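Local structure of putative TetR family transcriptional regulator (Streptomyces coelicolor A3, 3BQY) at residues L12-E17 with R26-A31; R6-A11 with L50-E55; E166-G171 with H175-L180; A162-A167 with P181-T186. The protein probably acts as a dimeric transcriptional regulator of the TetR family, binding DNA through an N-terminal helix-turn-helix domain. All blocks are in the same frame, centred on the assembly; numbering follows the deposited sequence.

Interaction 1. Residues L12-E17 with R26-A31; sequences LDLLNE and RRLAQA
Leu-14 on helix 12-17 faces Leu-28 on helix 26-31 where the two segment axes, inclined at 109° to each other, pass 10.8 Å apart. Leu-14 bridges that gap and carries most of the contact. Its CG stands beside the backbone N, opposite the carbonyl carbon (chi1 -86°), which aims both methyls at the other helix. CD1 lies on the backbone at Leu-28 CA, 3.7 Å away, and also meets Leu-28 CD1 at 4.0 Å. CD2 sits over the centre of one face of the Arg-27 guanidinium, 3.7 Å from CZ, while Ala-31 CB touches the same methyl at 4.1 Å. Glu-17 OE1 is 4.4 Å from Arg-27 NH1, well out of the guanidinium plane, so the two charges probably attract without a hydrogen bond. An alanine in place of Leu-14 is likely to open a gap against Leu-28 and deprive the guanidinium of the methyl on that face. Leu-23 also packs on Leu-14, and Leu-49 and Leu-39 on Leu-28. Leu-14 and Leu-28 belong to the hydrophobic core of a TetR-type DNA-binding domain, with Arg-27 and Glu-17 at its edge; here helix 4-18 backs the first helix of the predicted helix-turn-helix.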
loop_
_atom_site.group_PDB
_atom_site.type_symbol
_atom_site.label_atom_id
_atom_site.label_comp_id
_atom_site.label_asym_id
_atom_site.label_seq_id
_atom_site.Cartn_x
_atom_site.Cartn_y
_atom_site.Cartn_z
ATOM N N LEU A 12 -15.222 7.609 -13.232
ATOM C CA LEU A 12 -14.035 6.898 -13.705
ATOM C C LEU A 12 -13.377 7.598 -14.913
ATOM O O LEU A 12 -12.147 7.627 -15.013
ATOM C CB LEU A 12 -14.378 5.436 -14.063
ATOM C CG LEU A 12 -14.745 4.574 -12.833
ATOM C CD1 LEU A 12 -15.372 3.269 -13.297
ATOM C CD2 LEU A 12 -13.533 4.299 -11.932
ATOM N N ASP A 13 -14.197 8.116 -15.829
ATOM C CA ASP A 13 -13.695 8.920 -16.953
ATOM C C ASP A 13 -12.916 10.140 -16.442
ATOM O O ASP A 13 -11.773 10.359 -16.850
ATOM C CB ASP A 13 -14.857 9.386 -17.839
ATOM C CG ASP A 13 -15.459 8.243 -18.673
ATOM O OD1 ASP A 13 -14.799 7.191 -18.819
ATOM O OD2 ASP A 13 -16.586 8.416 -19.208
ATOM N N LEU A 14 -13.526 10.882 -15.515
ATOM C CA LEU A 14 -12.915 12.071 -14.894
ATOM C C LEU A 14 -11.600 11.728 -14.203
ATOM O O LEU A 14 -10.613 12.455 -14.310
ATOM C CB LEU A 14 -13.849 12.686 -13.856
ATOM C CG LEU A 14 -14.906 13.687 -14.262
ATOM C CD1 LEU A 14 -15.532 14.198 -12.989
ATOM C CD2 LEU A 14 -14.293 14.858 -15.070
ATOM N N LEU A 15 -11.596 10.595 -13.517
ATOM C CA LEU A 15 -10.422 10.102 -12.822
ATOM C C LEU A 15 -9.265 9.957 -13.796
ATOM O O LEU A 15 -8.175 10.464 -13.545
ATOM C CB LEU A 15 -10.772 8.776 -12.130
ATOM C CG LEU A 15 -9.759 8.167 -11.179
ATOM C CD1 LEU A 15 -9.503 9.089 -9.990
ATOM C CD2 LEU A 15 -10.303 6.852 -10.702
ATOM N N ASN A 16 -9.505 9.334 -14.942
ATOM C CA ASN A 16 -8.457 9.212 -15.943
ATOM C C ASN A 16 -7.993 10.543 -16.504
ATOM O O ASN A 16 -6.821 10.694 -16.866
ATOM C CB ASN A 16 -8.892 8.297 -17.085
ATOM C CG ASN A 16 -8.907 6.851 -16.684
ATOM O OD1 ASN A 16 -8.348 6.475 -15.646
ATOM N ND2 ASN A 16 -9.571 6.024 -17.484
ATOM N N GLU A 17 -8.911 11.503 -16.578
ATOM C CA GLU A 17 -8.631 12.788 -17.212
ATOM C C GLU A 17 -7.724 13.677 -16.369
ATOM O O GLU A 17 -6.767 14.258 -16.886
ATOM C CB GLU A 17 -9.929 13.540 -17.510
ATOM C CG GLU A 17 -10.778 12.907 -18.590
ATOM C CD GLU A 17 -11.981 13.760 -18.978
ATOM O OE1 GLU A 17 -12.476 14.572 -18.144
ATOM O OE2 GLU A 17 -12.428 13.619 -20.139
ATOM N N ARG A 26 -18.759 18.417 -7.215
ATOM C CA ARG A 26 -19.042 19.559 -8.094
ATOM C C ARG A 26 -18.470 19.328 -9.496
ATOM O O ARG A 26 -19.152 19.594 -10.491
ATOM C CB ARG A 26 -18.527 20.874 -7.498
ATOM C CG ARG A 26 -19.229 21.194 -6.153
ATOM C CD ARG A 26 -18.925 22.578 -5.603
ATOM N NE ARG A 26 -19.328 22.717 -4.199
ATOM C CZ ARG A 26 -20.566 23.000 -3.790
ATOM N NH1 ARG A 26 -21.550 23.178 -4.686
ATOM N NH2 ARG A 26 -20.830 23.104 -2.476
ATOM N N ARG A 27 -17.228 18.849 -9.555
ATOM C CA ARG A 27 -16.554 18.552 -10.849
ATOM C C ARG A 27 -17.348 17.504 -11.625
ATOM O O ARG A 27 -17.537 17.629 -12.825
ATOM C CB ARG A 27 -15.114 18.052 -10.609
ATOM C CG ARG A 27 -14.283 17.736 -11.850
ATOM C CD ARG A 27 -13.813 19.004 -12.548
ATOM N NE ARG A 27 -13.270 18.701 -13.881
ATOM C CZ ARG A 27 -14.011 18.579 -14.987
ATOM N NH1 ARG A 27 -13.419 18.343 -16.152
ATOM N NH2 ARG A 27 -15.342 18.706 -14.936
ATOM N N LEU A 28 -17.793 16.457 -10.924
ATOM C CA LEU A 28 -18.656 15.431 -11.492
ATOM C C LEU A 28 -19.989 15.977 -11.967
ATOM O O LEU A 28 -20.466 15.582 -13.028
ATOM C CB LEU A 28 -18.893 14.312 -10.452
ATOM C CG LEU A 28 -19.590 13.019 -10.865
ATOM C CD1 LEU A 28 -19.012 12.450 -12.151
ATOM C CD2 LEU A 28 -19.440 12.003 -9.722
ATOM N N ALA A 29 -20.611 16.860 -11.177
ATOM C CA ALA A 29 -21.840 17.532 -11.582
ATOM C C ALA A 29 -21.632 18.365 -12.864
ATOM O O ALA A 29 -22.471 18.336 -13.767
ATOM C CB ALA A 29 -22.377 18.422 -10.446
ATOM N N GLN A 30 -20.520 19.108 -12.929
ATOM C CA GLN A 30 -20.208 19.930 -14.119
ATOM C C GLN A 30 -20.081 18.988 -15.321
ATOM O O GLN A 30 -20.666 19.238 -16.368
ATOM C CB GLN A 30 -18.934 20.803 -13.931
ATOM C CG GLN A 30 -19.048 21.962 -12.890
ATOM C CD GLN A 30 -17.697 22.401 -12.290
ATOM O OE1 GLN A 30 -16.624 21.892 -12.747
ATOM N NE2 GLN A 30 -17.754 23.359 -11.235
ATOM N N ALA A 31 -19.366 17.876 -15.132
ATOM C CA ALA A 31 -19.162 16.867 -16.188
ATOM C C ALA A 31 -20.456 16.267 -16.746
ATOM O O ALA A 31 -20.533 15.987 -17.940
ATOM C CB ALA A 31 -18.234 15.755 -15.705
#

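Interaction 2. Residues R6-A11 with L50-E55; sequences RTVQTA and LTAMAE
Val-8 and Ala-11, one turn apart on helix 6-11, meet Ala-52 and Met-53 of helix 50-55, and every contact across the pair is apolar. The segment axes are nearly perpendicular, at 83°, and come within 9.7 Å. Val-8 splits its two methyls between neighbouring residues: CG2 touches Ala-52 CB at 3.9 Å, and CG1 lies 4.0 Å from Met-53 CG. With CG1 anti to the backbone N (chi1 171°), the methyls straddle the line of approach and each finds its own partner. Met-53, present as selenomethionine, runs past Val-8 in the opposite direction. Its SE lies 3.8 Å from Ala-11 CB, and the bend at chi3 (74°) then turns CE to within 3.9 Å of Ala-11 O. Leu-12 and Leu-15 cover the same side chain from further along helix 4-18.

No hydrogen bond crosses between the two segments. Within helix 6-11, Thr-10 OG1 donates to Arg-6 O at 3.0 Å, from the opposite face of that carbonyl to Thr-10 N. The crossing thus depends on shape and hydrophobic burial: the backbones come nearest at Val-8 and Met-53, Ala-11 and Ala-52 offer little more than a CB each, and the long Met-53 side chain lies along Val-8 and Ala-11.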
loop_
_atom_site.group_PDB
_atom_site.type_symbol
_atom_site.label_atom_id
_atom_site.label_comp_id
_atom_site.label_asym_id
_atom_site.label_seq_id
_atom_site.Cartn_x
_atom_site.Cartn_y
_atom_site.Cartn_z
ATOM N N ARG A 6 -24.143 5.117 -14.481
ATOM C CA ARG A 6 -23.671 6.137 -15.412
ATOM C C ARG A 6 -22.827 7.187 -14.698
ATOM O O ARG A 6 -21.844 7.691 -15.258
ATOM C CB ARG A 6 -24.856 6.798 -16.120
ATOM C CG ARG A 6 -25.708 5.827 -16.919
ATOM C CD ARG A 6 -26.875 6.523 -17.608
ATOM N NE ARG A 6 -27.656 5.585 -18.411
ATOM C CZ ARG A 6 -28.825 5.864 -18.984
ATOM N NH1 ARG A 6 -29.380 7.064 -18.849
ATOM N NH2 ARG A 6 -29.448 4.934 -19.695
ATOM N N THR A 7 -23.225 7.515 -13.468
ATOM C CA THR A 7 -22.465 8.408 -12.608
ATOM C C THR A 7 -21.106 7.803 -12.278
ATOM O O THR A 7 -20.093 8.498 -12.348
ATOM C CB THR A 7 -23.232 8.731 -11.330
ATOM O OG1 THR A 7 -24.451 9.383 -11.699
ATOM C CG2 THR A 7 -22.446 9.668 -10.433
ATOM N N VAL A 8 -21.077 6.507 -11.949
ATOM C CA VAL A 8 -19.808 5.833 -11.669
ATOM C C VAL A 8 -18.888 5.844 -12.903
ATOM O O VAL A 8 -17.686 6.089 -12.791
ATOM C CB VAL A 8 -20.014 4.374 -11.170
ATOM C CG1 VAL A 8 -18.658 3.631 -11.106
ATOM C CG2 VAL A 8 -20.687 4.385 -9.777
ATOM N N GLN A 9 -19.460 5.604 -14.077
ATOM C CA GLN A 9 -18.670 5.593 -15.305
ATOM C C GLN A 9 -18.093 6.976 -15.607
ATOM O O GLN A 9 -16.930 7.104 -15.957
ATOM C CB GLN A 9 -19.502 5.095 -16.493
ATOM C CG GLN A 9 -18.663 4.840 -17.742
ATOM C CD GLN A 9 -17.473 3.904 -17.485
ATOM O OE1 GLN A 9 -17.654 2.716 -17.211
ATOM N NE2 GLN A 9 -16.251 4.445 -17.561
ATOM N N THR A 10 -18.917 8.002 -15.476
ATOM C CA THR A 10 -18.463 9.384 -15.677
ATOM C C THR A 10 -17.327 9.748 -14.703
ATOM O O THR A 10 -16.316 10.345 -15.103
ATOM C CB THR A 10 -19.637 10.370 -15.603
ATOM O OG1 THR A 10 -20.576 10.042 -16.637
ATOM C CG2 THR A 10 -19.165 11.819 -15.822
ATOM N N ALA A 11 -17.485 9.353 -13.442
ATOM C CA ALA A 11 -16.468 9.565 -12.425
ATOM C C ALA A 11 -15.150 8.862 -12.769
ATOM O O ALA A 11 -14.078 9.461 -12.654
ATOM C CB ALA A 11 -16.993 9.148 -11.049
ATOM N N LEU A 50 -16.767 6.889 -4.235
ATOM C CA LEU A 50 -15.455 6.214 -4.314
ATOM C C LEU A 50 -15.558 4.722 -4.058
ATOM O O LEU A 50 -14.927 3.915 -4.766
ATOM C CB LEU A 50 -14.435 6.854 -3.362
ATOM C CG LEU A 50 -14.024 8.288 -3.778
ATOM C CD1 LEU A 50 -13.303 8.953 -2.615
ATOM C CD2 LEU A 50 -13.185 8.304 -5.025
ATOM N N THR A 51 -16.371 4.350 -3.075
ATOM C CA THR A 51 -16.595 2.946 -2.740
ATOM C C THR A 51 -17.213 2.213 -3.952
ATOM O O THR A 51 -16.770 1.122 -4.323
ATOM C CB THR A 51 -17.442 2.848 -1.455
ATOM O OG1 THR A 51 -16.655 3.335 -0.352
ATOM C CG2 THR A 51 -17.904 1.417 -1.181
ATOM N N ALA A 52 -18.205 2.838 -4.587
ATOM C CA ALA A 52 -18.848 2.265 -5.775
ATOM C C ALA A 52 -17.881 2.139 -6.970
ATOM O O ALA A 52 -17.907 1.132 -7.697
ATOM C CB ALA A 52 -20.125 3.073 -6.155
HETATM N N MSE A 53 -17.012 3.134 -7.132
HETATM C CA MSE A 53 -15.956 3.108 -8.134
HETATM C C MSE A 53 -14.996 1.938 -7.920
HETATM O O MSE A 53 -14.709 1.187 -8.864
HETATM C CB MSE A 53 -15.201 4.437 -8.145
HETATM C CG MSE A 53 -16.040 5.602 -8.745
HETATM SE SE MSE A 53 -15.274 7.334 -8.248
HETATM C CE MSE A 53 -13.748 7.247 -9.443
ATOM N N ALA A 54 -14.546 1.777 -6.683
ATOM C CA ALA A 54 -13.602 0.720 -6.333
ATOM C C ALA A 54 -14.246 -0.656 -6.623
ATOM O O ALA A 54 -13.616 -1.539 -7.205
ATOM C CB ALA A 54 -13.222 0.841 -4.858
ATOM N N GLU A 55 -15.513 -0.812 -6.250
ATOM C CA GLU A 55 -16.234 -2.071 -6.442
ATOM C C GLU A 55 -16.385 -2.369 -7.948
ATOM O O GLU A 55 -16.172 -3.494 -8.376
ATOM C CB GLU A 55 -17.574 -2.043 -5.680
ATOM C CG GLU A 55 -18.570 -3.099 -6.075
ATOM C CD GLU A 55 -18.227 -4.493 -5.540
ATOM O OE1 GLU A 55 -17.220 -4.671 -4.820
ATOM O OE2 GLU A 55 -18.980 -5.423 -5.880
#

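Interaction 3. Residues E166-G171 with H175-L180; sequences EAVAAG and HLAATL
Val-168 packs on Leu-176 and Ala-177 in a helical hairpin of the TetR-type C-terminal domain, where the chain leaves helix 161-167 and doubles back into helix 174-183. Val-168 is the first residue to abandon helical backbone angles; it and Ala-169 are extended and bring Ala-170 against the next helix.

Apolar contacts make up the whole interface. Val-168 places CG1 anti to its N (chi1 161°) and spreads its branches over two residues. CG2 meets Leu-176 CB at 3.7 Å, the two side chains crossing at about a right angle. CG1 rests on the helix backbone, 3.5 Å from Ala-177 CA, with Leu-180 CG more loosely placed at 4.5 Å.

Within helix 175-180, Thr-179 OG1 donates a hydrogen bond to His-175 O at 2.9 Å, tilted 20° from the carbonyl plane, and Thr-179 N uses the same oxygen. Other bonds lead to the second subunit: His-175 ND1 is hydrogen-bonded to its Arg-120, and Leu-176 N to its Asp-113, which link the hairpin to the dimer partner.

Beyond Val-168, the backbone itself comes close: Ala-177 CB lies 3.3 Å from Ala-170 CA and 3.8 Å from Ala-170 CB.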
loop_
_atom_site.group_PDB
_atom_site.type_symbol
_atom_site.label_atom_id
_atom_site.label_comp_id
_atom_site.label_asym_id
_atom_site.label_seq_id
_atom_site.Cartn_x
_atom_site.Cartn_y
_atom_site.Cartn_z
ATOM N N GLU A 166 19.170 10.346 -8.593
ATOM C CA GLU A 166 19.835 11.649 -8.392
ATOM C C GLU A 166 20.385 11.802 -6.986
ATOM O O GLU A 166 21.409 12.438 -6.782
ATOM C CB GLU A 166 18.870 12.799 -8.685
ATOM C CG GLU A 166 17.773 12.421 -9.653
ATOM C CD GLU A 166 16.569 13.318 -9.531
ATOM O OE1 GLU A 166 15.637 12.974 -8.756
ATOM O OE2 GLU A 166 16.570 14.374 -10.200
ATOM N N ALA A 167 19.699 11.210 -6.007
ATOM C CA ALA A 167 20.153 11.301 -4.615
ATOM C C ALA A 167 21.370 10.400 -4.342
ATOM O O ALA A 167 22.146 10.642 -3.427
ATOM C CB ALA A 167 19.022 10.975 -3.686
ATOM N N VAL A 168 21.540 9.381 -5.176
ATOM C CA VAL A 168 22.526 8.338 -4.930
ATOM C C VAL A 168 23.916 8.663 -5.498
ATOM O O VAL A 168 24.056 9.312 -6.532
ATOM C CB VAL A 168 21.968 6.968 -5.403
ATOM C CG1 VAL A 168 23.033 5.950 -5.621
ATOM C CG2 VAL A 168 20.962 6.454 -4.392
ATOM N N ALA A 169 24.927 8.256 -4.744
ATOM C CA ALA A 169 26.308 8.116 -5.188
ATOM C C ALA A 169 26.825 6.797 -4.578
ATOM O O ALA A 169 26.294 6.334 -3.547
ATOM C CB ALA A 169 27.163 9.304 -4.697
ATOM N N ALA A 170 27.849 6.203 -5.217
ATOM C CA ALA A 170 28.498 4.984 -4.685
ATOM C C ALA A 170 29.213 5.345 -3.388
ATOM O O ALA A 170 29.376 4.505 -2.505
ATOM C CB ALA A 170 29.464 4.385 -5.709
ATOM N N GLY A 171 29.612 6.618 -3.272
ATOM C CA GLY A 171 30.319 7.113 -2.087
ATOM C C GLY A 171 29.438 7.281 -0.847
ATOM O O GLY A 171 29.983 7.412 0.280
ATOM N N HIS A 175 25.067 0.472 -1.907
ATOM C CA HIS A 175 24.232 -0.636 -2.329
ATOM C C HIS A 175 23.160 -0.179 -3.288
ATOM O O HIS A 175 22.854 -0.881 -4.255
ATOM C CB HIS A 175 23.636 -1.313 -1.098
ATOM C CG HIS A 175 24.686 -1.909 -0.227
ATOM N ND1 HIS A 175 25.480 -2.950 -0.657
ATOM C CD2 HIS A 175 25.148 -1.555 0.996
ATOM C CE1 HIS A 175 26.339 -3.265 0.290
ATOM N NE2 HIS A 175 26.165 -2.428 1.300
ATOM N N LEU A 176 22.638 1.023 -3.069
ATOM C CA LEU A 176 21.746 1.624 -4.061
ATOM C C LEU A 176 22.486 1.981 -5.352
ATOM O O LEU A 176 21.962 1.775 -6.450
ATOM C CB LEU A 176 21.058 2.874 -3.482
ATOM C CG LEU A 176 20.249 2.618 -2.191
ATOM C CD1 LEU A 176 19.588 3.934 -1.743
ATOM C CD2 LEU A 176 19.208 1.520 -2.356
ATOM N N ALA A 177 23.708 2.493 -5.219
ATOM C CA ALA A 177 24.498 2.821 -6.399
ATOM C C ALA A 177 24.715 1.545 -7.227
ATOM O O ALA A 177 24.527 1.556 -8.453
ATOM C CB ALA A 177 25.829 3.449 -5.979
ATOM N N ALA A 178 25.112 0.458 -6.561
ATOM C CA ALA A 178 25.463 -0.803 -7.239
ATOM C C ALA A 178 24.266 -1.415 -7.970
ATOM O O ALA A 178 24.424 -2.037 -9.024
ATOM C CB ALA A 178 26.008 -1.816 -6.223
ATOM N N THR A 179 23.077 -1.225 -7.416
ATOM C CA THR A 179 21.875 -1.859 -7.950
ATOM C C THR A 179 20.995 -0.865 -8.754
ATOM O O THR A 179 19.880 -1.217 -9.156
ATOM C CB THR A 179 21.049 -2.529 -6.808
ATOM O OG1 THR A 179 20.577 -1.535 -5.893
ATOM C CG2 THR A 179 21.865 -3.539 -6.037
ATOM N N LEU A 180 21.496 0.351 -9.006
ATOM C CA LEU A 180 20.730 1.399 -9.714
ATOM C C LEU A 180 20.021 0.962 -10.992
ATOM O O LEU A 180 18.897 1.382 -11.225
ATOM C CB LEU A 180 21.595 2.628 -10.053
ATOM C CG LEU A 180 21.431 3.924 -9.260
ATOM C CD1 LEU A 180 22.044 5.117 -10.018
ATOM C CD2 LEU A 180 19.978 4.233 -8.874
#

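Interaction 4. Residues A162-A167 with P181-T186; sequences ATLREA and PVLTST. With PO4 (phosphate ion), chain C.
Arg-165 reaches from helix 162-167 across Thr-184, just past the end of helix 181-183, and can be followed outward atom by atom. Its CB already lies 3.9 Å from Thr-184 CG2. CG then leaves anti to the backbone N (chi1 160°), and a bend at chi3 (-54°) folds the chain back toward the threonine. At CZ the guanidinium lies flat beneath the threonine methyl: CG2 stands over one face, offset toward the rim and 3.7 Å from CZ. NH2, at the tip, gives Thr-184 OG1 a weak hydrogen bond of 2.6 Å; the N-H is bent well off the line to the oxygen, at 127°. The two side chains cross at about a right angle.

Thr-184 OG1 has a stronger partner in Leu-180 O, a bond back to the preceding helical turn that ties down the residue where the helix gives way to loop. An alanine in place of Thr-184 is likely to leave Leu-180 O without this donor and the Arg-165 tip without its weak acceptor and methyl cover.

These residues join the two antiparallel helices of a hairpin in the C-terminal domain of the TetR fold, the part that forms the dimer. Deeper in, Leu-164 CD1 meets Leu-183 CD1 at 4.4 Å, and Leu-109 and Tyr-134 of the second subunit pack on these leucines. On the far side, a phosphate, probably from the crystallisation liquor, lies with its O4 2.8 Å from Ser-185 OG, a weak bond at best, and is hydrogen-bonded to Arg-131 of the second subunit.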
loop_
_atom_site.group_PDB
_atom_site.type_symbol
_atom_site.label_atom_id
_atom_site.label_comp_id
_atom_site.label_asym_id
_atom_site.label_seq_id
_atom_site.Cartn_x
_atom_site.Cartn_y
_atom_site.Cartn_z
ATOM N N ALA A 162 13.306 7.393 -10.551
ATOM C CA ALA A 162 14.076 8.580 -10.973
ATOM C C ALA A 162 14.687 9.331 -9.778
ATOM O O ALA A 162 15.852 9.739 -9.809
ATOM C CB ALA A 162 13.217 9.501 -11.800
ATOM N N THR A 163 13.885 9.492 -8.731
ATOM C CA THR A 163 14.291 10.182 -7.508
ATOM C C THR A 163 15.545 9.531 -6.870
ATOM O O THR A 163 16.513 10.231 -6.532
ATOM C CB THR A 163 13.100 10.261 -6.516
ATOM O OG1 THR A 163 11.940 10.731 -7.217
ATOM C CG2 THR A 163 13.396 11.222 -5.361
ATOM N N LEU A 164 15.516 8.200 -6.738
ATOM C CA LEU A 164 16.675 7.409 -6.302
ATOM C C LEU A 164 17.971 7.747 -7.038
ATOM O O LEU A 164 18.966 8.109 -6.408
ATOM C CB LEU A 164 16.375 5.910 -6.375
ATOM C CG LEU A 164 16.134 5.442 -4.949
ATOM C CD1 LEU A 164 15.397 4.105 -4.844
ATOM C CD2 LEU A 164 17.480 5.358 -4.273
ATOM N N ARG A 165 17.937 7.675 -8.369
ATOM C CA ARG A 165 19.106 7.984 -9.206
ATOM C C ARG A 165 19.877 9.248 -8.815
ATOM O O ARG A 165 21.102 9.220 -8.717
ATOM C CB ARG A 165 18.723 8.057 -10.692
ATOM C CG ARG A 165 19.740 8.830 -11.558
ATOM C CD ARG A 165 19.811 8.332 -13.003
ATOM N NE ARG A 165 20.074 6.893 -13.066
ATOM C CZ ARG A 165 19.200 5.986 -13.497
ATOM N NH1 ARG A 165 17.993 6.353 -13.934
ATOM N NH2 ARG A 165 19.543 4.702 -13.497
ATOM N N GLU A 166 19.170 10.346 -8.593
ATOM C CA GLU A 166 19.835 11.649 -8.392
ATOM C C GLU A 166 20.385 11.802 -6.986
ATOM O O GLU A 166 21.409 12.438 -6.782
ATOM C CB GLU A 166 18.870 12.799 -8.685
ATOM C CG GLU A 166 17.773 12.421 -9.653
ATOM C CD GLU A 166 16.569 13.318 -9.531
ATOM O OE1 GLU A 166 15.637 12.974 -8.756
ATOM O OE2 GLU A 166 16.570 14.374 -10.200
ATOM N N ALA A 167 19.699 11.210 -6.007
ATOM C CA ALA A 167 20.153 11.301 -4.615
ATOM C C ALA A 167 21.370 10.400 -4.342
ATOM O O ALA A 167 22.146 10.642 -3.427
ATOM C CB ALA A 167 19.022 10.975 -3.686
ATOM N N PRO A 181 20.670 0.169 -11.851
ATOM C CA PRO A 181 19.872 -0.253 -13.016
ATOM C C PRO A 181 18.501 -0.872 -12.654
ATOM O O PRO A 181 17.465 -0.550 -13.293
ATOM C CB PRO A 181 20.777 -1.287 -13.698
ATOM C CG PRO A 181 22.192 -0.816 -13.349
ATOM C CD PRO A 181 22.060 -0.326 -11.914
ATOM N N VAL A 182 18.493 -1.743 -11.636
ATOM C CA VAL A 182 17.303 -2.417 -11.218
ATOM C C VAL A 182 16.345 -1.429 -10.526
ATOM O O VAL A 182 15.151 -1.423 -10.817
ATOM C CB VAL A 182 17.642 -3.607 -10.251
ATOM C CG1 VAL A 182 16.426 -4.497 -10.036
ATOM C CG2 VAL A 182 18.830 -4.448 -10.788
ATOM N N LEU A 183 16.853 -0.630 -9.587
ATOM C CA LEU A 183 16.043 0.331 -8.811
ATOM C C LEU A 183 15.303 1.368 -9.659
ATOM O O LEU A 183 14.173 1.760 -9.325
ATOM C CB LEU A 183 16.902 1.085 -7.793
ATOM C CG LEU A 183 17.507 0.277 -6.652
ATOM C CD1 LEU A 183 18.490 1.147 -5.898
ATOM C CD2 LEU A 183 16.449 -0.268 -5.703
ATOM N N THR A 184 15.949 1.818 -10.735
ATOM C CA THR A 184 15.400 2.859 -11.602
ATOM C C THR A 184 14.713 2.268 -12.834
ATOM O O THR A 184 14.275 3.011 -13.725
ATOM C CB THR A 184 16.497 3.849 -12.060
ATOM O OG1 THR A 184 17.507 3.152 -12.814
ATOM C CG2 THR A 184 17.133 4.517 -10.855
ATOM N N SER A 185 14.648 0.933 -12.883
ATOM C CA SER A 185 13.967 0.198 -13.959
ATOM C C SER A 185 12.509 0.681 -14.078
ATOM O O SER A 185 11.827 0.888 -13.066
ATOM C CB SER A 185 13.993 -1.305 -13.611
ATOM O OG SER A 185 13.692 -2.154 -14.706
ATOM N N THR A 186 12.017 0.868 -15.290
ATOM C CA THR A 186 10.584 1.137 -15.431
ATOM C C THR A 186 9.787 -0.165 -15.578
ATOM O O THR A 186 8.593 -0.143 -15.932
ATOM C CB THR A 186 10.276 2.087 -16.595
ATOM O OG1 THR A 186 10.843 1.563 -17.805
ATOM C CG2 THR A 186 10.826 3.486 -16.305
HETATM P P PO4 C . 14.242 -5.386 -12.992
HETATM O O1 PO4 C . 13.801 -5.561 -14.427
HETATM O O2 PO4 C . 13.043 -5.619 -12.098
HETATM O O3 PO4 C . 15.318 -6.383 -12.644
HETATM O O4 PO4 C . 14.750 -3.994 -12.810
#

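Overall arrangement
The four contacts form two clusters well apart in the fold. Interactions 1 and 2 share helix 4-18, with centres 10 Å apart, and interaction 1 is nested within the loop that interaction 2 closes; Leu-28 and Met-53 join them into the core of the DNA-binding domain. Interactions 3 and 4 follow later in the sequence, with centres 9 Å apart, on helices 161-167 and 174-183, and both touch the second subunit. They lie on the opposite side of the chain's centre from interaction 2, whose centre is about 42 Å from that of interaction 3. The probable DNA-reading domain and this dimer-facing hairpin are thus separate regions, none of these contacts in one touching the other.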